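PDB 5LPH: centrosomal protein of 104 kDa from Homo sapiens, which is required for ciliogenesis and for structural integrity at the ciliary tip, and interacts with tubulin and Nek1 kinase, the fragment here being its TOG domain. Local coordinates for residues A[165-169]-A[205-210]; A[134-139]-A[173-179]. All blocks are in the same frame, centred on the assembly; numbering follows the deposited sequence.

Contact 1 (A[165-169]-A[205-210])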
loop_
_atom_site.group_PDB
_atom_site.type_symbol
_atom_site.label_atom_id
_atom_site.label_comp_id
_atom_site.label_asym_id
_atom_site.label_seq_id
_atom_site.Cartn_x
_atom_site.Cartn_y
_atom_site.Cartn_z
ATOM N N GLN A 165 -4.025 4.797 3.084
ATOM C CA GLN A 165 -4.896 5.035 4.242
ATOM C C GLN A 165 -6.380 5.077 3.842
ATOM O O GLN A 165 -7.226 4.487 4.512
ATOM C CB GLN A 165 -4.451 6.316 4.944
ATOM C CG GLN A 165 -4.635 6.394 6.451
ATOM C CD GLN A 165 -4.094 7.699 7.015
ATOM O OE1 GLN A 165 -3.006 8.153 6.632
ATOM N NE2 GLN A 165 -4.837 8.305 7.933
ATOM N N GLU A 166 -6.671 5.737 2.721
ATOM C CA GLU A 166 -8.021 5.807 2.153
ATOM C C GLU A 166 -8.573 4.418 1.788
ATOM O O GLU A 166 -9.722 4.107 2.108
ATOM C CB GLU A 166 -8.012 6.710 0.914
ATOM C CG GLU A 166 -9.343 7.351 0.569
ATOM C CD GLU A 166 -9.255 8.277 -0.635
ATOM O OE1 GLU A 166 -8.200 8.934 -0.831
ATOM O OE2 GLU A 166 -10.251 8.347 -1.391
HETATM N N MSE A 167 -7.757 3.590 1.132
HETATM C CA MSE A 167 -8.172 2.231 0.744
HETATM C C MSE A 167 -8.306 1.331 1.945
HETATM O O MSE A 167 -9.258 0.559 2.024
HETATM C CB MSE A 167 -7.217 1.519 -0.222
HETATM C CG MSE A 167 -7.203 1.913 -1.687
HETATM SE SE MSE A 167 -6.342 0.389 -2.625
HETATM C CE MSE A 167 -4.520 0.472 -1.868
ATOM N N ALA A 168 -7.371 1.422 2.892
ATOM C CA ALA A 168 -7.423 0.619 4.121
ATOM C C ALA A 168 -8.726 0.776 4.920
ATOM O O ALA A 168 -9.121 -0.150 5.641
ATOM C CB ALA A 168 -6.225 0.926 5.008
ATOM N N LEU A 169 -9.371 1.940 4.794
ATOM C CA LEU A 169 -10.625 2.240 5.492
ATOM C C LEU A 169 -11.911 2.105 4.642
ATOM O O LEU A 169 -13.006 2.190 5.200
ATOM C CB LEU A 169 -10.530 3.636 6.142
ATOM C CG LEU A 169 -9.580 3.693 7.362
ATOM C CD1 LEU A 169 -8.872 5.027 7.619
ATOM C CD2 LEU A 169 -10.357 3.240 8.591
ATOM N N ARG A 205 -0.566 5.448 12.223
ATOM C CA ARG A 205 -1.859 6.102 11.941
ATOM C C ARG A 205 -3.002 5.101 11.762
ATOM O O ARG A 205 -4.093 5.327 12.277
ATOM C CB ARG A 205 -1.776 7.048 10.729
ATOM C CG ARG A 205 -1.006 8.339 10.999
ATOM C CD ARG A 205 -1.208 9.385 9.902
ATOM N NE ARG A 205 -0.792 8.918 8.574
ATOM C CZ ARG A 205 0.468 8.863 8.123
ATOM N NH1 ARG A 205 1.506 9.243 8.874
ATOM N NH2 ARG A 205 0.697 8.415 6.890
ATOM N N LEU A 206 -2.749 4.004 11.048
ATOM C CA LEU A 206 -3.784 2.983 10.810
ATOM C C LEU A 206 -4.036 2.067 12.010
ATOM O O LEU A 206 -5.163 1.614 12.204
ATOM C CB LEU A 206 -3.476 2.145 9.567
ATOM C CG LEU A 206 -3.823 2.832 8.248
ATOM C CD1 LEU A 206 -3.200 2.070 7.092
ATOM C CD2 LEU A 206 -5.330 2.963 8.061
ATOM N N LEU A 207 -2.997 1.808 12.801
ATOM C CA LEU A 207 -3.141 1.117 14.089
ATOM C C LEU A 207 -4.116 1.858 15.012
ATOM O O LEU A 207 -4.988 1.238 15.605
ATOM C CB LEU A 207 -1.768 0.965 14.759
ATOM C CG LEU A 207 -1.621 0.266 16.110
ATOM C CD1 LEU A 207 -2.210 -1.135 16.065
ATOM C CD2 LEU A 207 -0.140 0.226 16.477
ATOM N N LYS A 208 -3.972 3.178 15.111
ATOM C CA LYS A 208 -4.896 4.019 15.891
ATOM C C LYS A 208 -6.318 4.045 15.315
ATOM O O LYS A 208 -7.285 4.043 16.071
ATOM C CB LYS A 208 -4.345 5.446 16.075
ATOM C CG LYS A 208 -3.065 5.452 16.900
ATOM C CD LYS A 208 -2.316 6.771 16.819
ATOM C CE LYS A 208 -0.971 6.680 17.529
ATOM N NZ LYS A 208 -0.582 7.972 18.160
ATOM N N ASP A 209 -6.445 4.051 13.989
ATOM C CA ASP A 209 -7.761 4.077 13.329
ATOM C C ASP A 209 -8.479 2.719 13.340
ATOM O O ASP A 209 -9.691 2.675 13.521
ATOM C CB ASP A 209 -7.643 4.576 11.874
ATOM C CG ASP A 209 -7.088 5.999 11.763
ATOM O OD1 ASP A 209 -7.201 6.795 12.722
ATOM O OD2 ASP A 209 -6.517 6.317 10.696
ATOM N N LEU A 210 -7.736 1.630 13.131
ATOM C CA LEU A 210 -8.309 0.279 12.983
ATOM C C LEU A 210 -8.222 -0.600 14.233
ATOM O O LEU A 210 -9.051 -1.493 14.414
ATOM C CB LEU A 210 -7.618 -0.462 11.839
ATOM C CG LEU A 210 -7.744 0.125 10.435
ATOM C CD1 LEU A 210 -6.859 -0.639 9.463
ATOM C CD2 LEU A 210 -9.190 0.096 9.969
#
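Leu206 lays its CD2 methyl over three side chains of helix 154-169: Gln165 (CG to Leu206 CD2, 3.9 Å), Ala168 (CB to Leu206 CD2, 3.8 Å) and Leu169 (CD1 to Leu206 CD2, 4.1 Å). These lie at i, i+3 and i+4, so the methyl rests on the single face that helix 154-169 turns to its neighbour. One turn further along, Leu210 CD2 meets Leu169 CD2 at 3.6 Å. The nearest CA pairs move in step, Gln165 with Leu206 at 7.0 Å and Leu169 with Leu210 at 8.1 Å, as expected of helices running the same way; the segment axes cross at -25° and come no closer than 11.1 Å. That spacing leaves room for side chains of this size between the backbones.

The one hydrogen bond between the segments lies at their N-terminal ends. Arg205 NE donates to Gln165 OE1 at 3.0 Å and 175°, a nearly linear bond that meets the guanidinium at its edge. Gln165 NE2 also approaches Asp209 OD2, but at 3.8 Å this is proximity and not a bond. Helix 178-183 closes the apolar side, where Ile179 touches Ala168 and Leu183 touches Leu206. Roughly parallel neighbouring helices, packed side by side, are consistent with the stacked helical array of HEAT repeats in a TOG domain.

Contact 2 (A[134-139]-A[173-179])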
loop_
_atom_site.group_PDB
_atom_site.type_symbol
_atom_site.label_atom_id
_atom_site.label_comp_id
_atom_site.label_asym_id
_atom_site.label_seq_id
_atom_site.Cartn_x
_atom_site.Cartn_y
_atom_site.Cartn_z
ATOM N N THR A 134 -11.876 -7.741 -5.282
ATOM C CA THR A 134 -11.383 -6.683 -4.400
ATOM C C THR A 134 -9.973 -7.002 -3.916
ATOM O O THR A 134 -9.078 -6.166 -4.015
ATOM C CB THR A 134 -12.315 -6.461 -3.197
ATOM O OG1 THR A 134 -13.617 -6.099 -3.668
ATOM C CG2 THR A 134 -11.795 -5.345 -2.300
ATOM N N ALA A 135 -9.779 -8.227 -3.437
ATOM C CA ALA A 135 -8.461 -8.691 -2.999
ATOM C C ALA A 135 -7.412 -8.600 -4.107
ATOM O O ALA A 135 -6.281 -8.201 -3.857
ATOM C CB ALA A 135 -8.548 -10.116 -2.466
ATOM N N HIS A 136 -7.788 -8.983 -5.324
ATOM C CA HIS A 136 -6.873 -8.907 -6.468
ATOM C C HIS A 136 -6.399 -7.462 -6.751
ATOM O O HIS A 136 -5.207 -7.236 -6.938
ATOM C CB HIS A 136 -7.509 -9.531 -7.716
ATOM C CG HIS A 136 -6.612 -9.518 -8.912
ATOM N ND1 HIS A 136 -5.609 -10.445 -9.105
ATOM C CD2 HIS A 136 -6.554 -8.673 -9.967
ATOM C CE1 HIS A 136 -4.978 -10.178 -10.235
ATOM N NE2 HIS A 136 -5.535 -9.108 -10.776
ATOM N N CYS A 137 -7.327 -6.505 -6.756
ATOM C CA CYS A 137 -6.984 -5.086 -6.922
ATOM C C CYS A 137 -5.986 -4.616 -5.875
ATOM O O CYS A 137 -4.978 -3.980 -6.193
ATOM C CB CYS A 137 -8.232 -4.210 -6.834
ATOM S SG CYS A 137 -9.410 -4.478 -8.170
ATOM N N VAL A 138 -6.268 -4.965 -4.626
ATOM C CA VAL A 138 -5.442 -4.555 -3.500
ATOM C C VAL A 138 -4.051 -5.203 -3.550
ATOM O O VAL A 138 -3.045 -4.501 -3.425
ATOM C CB VAL A 138 -6.165 -4.845 -2.164
ATOM C CG1 VAL A 138 -5.236 -4.657 -0.978
ATOM C CG2 VAL A 138 -7.376 -3.934 -2.025
ATOM N N GLU A 139 -3.996 -6.520 -3.746
ATOM C CA GLU A 139 -2.718 -7.260 -3.730
ATOM C C GLU A 139 -1.761 -6.872 -4.858
ATOM O O GLU A 139 -0.548 -6.888 -4.672
ATOM C CB GLU A 139 -2.958 -8.780 -3.760
ATOM C CG GLU A 139 -3.621 -9.331 -2.503
ATOM C CD GLU A 139 -4.191 -10.740 -2.668
ATOM O OE1 GLU A 139 -4.717 -11.052 -3.758
ATOM O OE2 GLU A 139 -4.140 -11.535 -1.698
ATOM N N VAL A 173 -12.484 -3.319 1.623
ATOM C CA VAL A 173 -11.054 -3.609 1.770
ATOM C C VAL A 173 -10.668 -3.835 3.233
ATOM O O VAL A 173 -9.850 -4.715 3.526
ATOM C CB VAL A 173 -10.195 -2.481 1.154
ATOM C CG1 VAL A 173 -8.706 -2.706 1.410
ATOM C CG2 VAL A 173 -10.473 -2.382 -0.338
ATOM N N LYS A 174 -11.231 -3.024 4.132
ATOM C CA LYS A 174 -11.024 -3.172 5.582
ATOM C C LYS A 174 -11.355 -4.585 6.078
ATOM O O LYS A 174 -10.635 -5.129 6.912
ATOM C CB LYS A 174 -11.863 -2.139 6.359
ATOM C CG LYS A 174 -11.656 -2.193 7.868
ATOM C CD LYS A 174 -12.414 -1.144 8.666
ATOM C CE LYS A 174 -12.742 -1.656 10.059
ATOM N NZ LYS A 174 -13.652 -0.775 10.833
ATOM N N SER A 175 -12.440 -5.163 5.558
ATOM C CA SER A 175 -12.867 -6.531 5.902
ATOM C C SER A 175 -11.851 -7.630 5.568
ATOM O O SER A 175 -11.814 -8.656 6.243
ATOM C CB SER A 175 -14.183 -6.868 5.194
ATOM O OG SER A 175 -15.147 -5.845 5.377
ATOM N N LEU A 176 -11.048 -7.422 4.525
ATOM C CA LEU A 176 -10.075 -8.425 4.066
ATOM C C LEU A 176 -8.802 -8.521 4.898
ATOM O O LEU A 176 -8.079 -9.514 4.783
ATOM C CB LEU A 176 -9.679 -8.158 2.612
ATOM C CG LEU A 176 -10.805 -8.250 1.581
ATOM C CD1 LEU A 176 -10.412 -7.544 0.294
ATOM C CD2 LEU A 176 -11.162 -9.705 1.312
ATOM N N GLN A 177 -8.509 -7.485 5.689
ATOM C CA GLN A 177 -7.324 -7.448 6.563
ATOM C C GLN A 177 -5.974 -7.540 5.832
ATOM O O GLN A 177 -4.964 -7.953 6.417
ATOM C CB GLN A 177 -7.402 -8.544 7.640
ATOM C CG GLN A 177 -8.693 -8.563 8.441
ATOM C CD GLN A 177 -8.695 -9.622 9.533
ATOM O OE1 GLN A 177 -7.684 -10.289 9.779
ATOM N NE2 GLN A 177 -9.840 -9.786 10.193
ATOM N N ILE A 178 -5.945 -7.115 4.574
ATOM C CA ILE A 178 -4.766 -7.280 3.723
ATOM C C ILE A 178 -3.724 -6.184 3.974
ATOM O O ILE A 178 -2.534 -6.481 4.101
ATOM C CB ILE A 178 -5.167 -7.314 2.227
ATOM C CG1 ILE A 178 -5.992 -8.574 1.933
ATOM C CG2 ILE A 178 -3.941 -7.282 1.323
ATOM C CD1 ILE A 178 -6.795 -8.487 0.654
ATOM N N ILE A 179 -4.167 -4.927 4.029
ATOM C CA ILE A 179 -3.239 -3.784 4.070
ATOM C C ILE A 179 -2.385 -3.745 5.341
ATOM O O ILE A 179 -1.178 -3.521 5.241
ATOM C CB ILE A 179 -3.949 -2.431 3.769
ATOM C CG1 ILE A 179 -4.276 -2.379 2.269
ATOM C CG2 ILE A 179 -3.084 -1.231 4.162
ATOM C CD1 ILE A 179 -5.223 -1.278 1.842
#
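In this HEAT-repeat array, residues 173-179 form the turn that leaves helix 171-174 and enters helix 178-183, and they pack on helix 131-147, which precedes helix 154-169 in the chain. Val173 comes first: its CG2 lies 3.8 Å from Thr134 CG2 and 3.9 Å from Val138 CG2, thus meeting two residues one helical turn apart. It also touches Ile120 of helix 106-126, which extends the apolar cluster beyond the two segments.

From Lys174 to Gln177 the chain makes a type I beta turn, closed by a weak bond from Gln177 N to Lys174 O (3.4 Å). Within it Leu176 points toward helix 131-147 and sets its CD1 3.7 Å from Thr134 CG2, 3.8 Å from Ala135 N and 4.2 Å from Ala135 CB; the small alanine side chain is consistent with this close approach to the backbone. Gln177 then takes a positive phi of 61°, departing from right-handed helical geometry and redirecting the chain into the next helix.

Ile178 follows, with 62 Å² covered, second here to the 73 Å² of Val138. Its CD1 is 3.9 Å from Ala135 CB, while its CG2 is 3.7 Å from Val138 CG1. No hydrogen bond crosses the interface. Ile179, whose CA-to-CB bond points sideways and which also touches Ile164 of helix 154-169, adds the last contact: its CG1 lies 4.1 Å from Val138 CG1.

In the fold
Both contacts meet around helix 154-169 and the turn that follows it, their centres 13 Å apart. They touch directly: Met167 O lies 3.3 Å from Val173 CB, and Ala168 N lies 3.6 Å from Ile179 CD1. Contact 1 joins helix 154-169 forward to helix 193-210, whereas contact 2 joins the turn back to helix 131-147, so the segments alternate along the sequence. Both are partly buried, over similar areas of 329 and 318 Å². Contact 1, with three of seven touching residues exposed and two buried, combines leucines with an Arg-Gln hydrogen bond; contact 2, with one of eight exposed and four buried, is held by apolar contacts without any hydrogen bond between its segments.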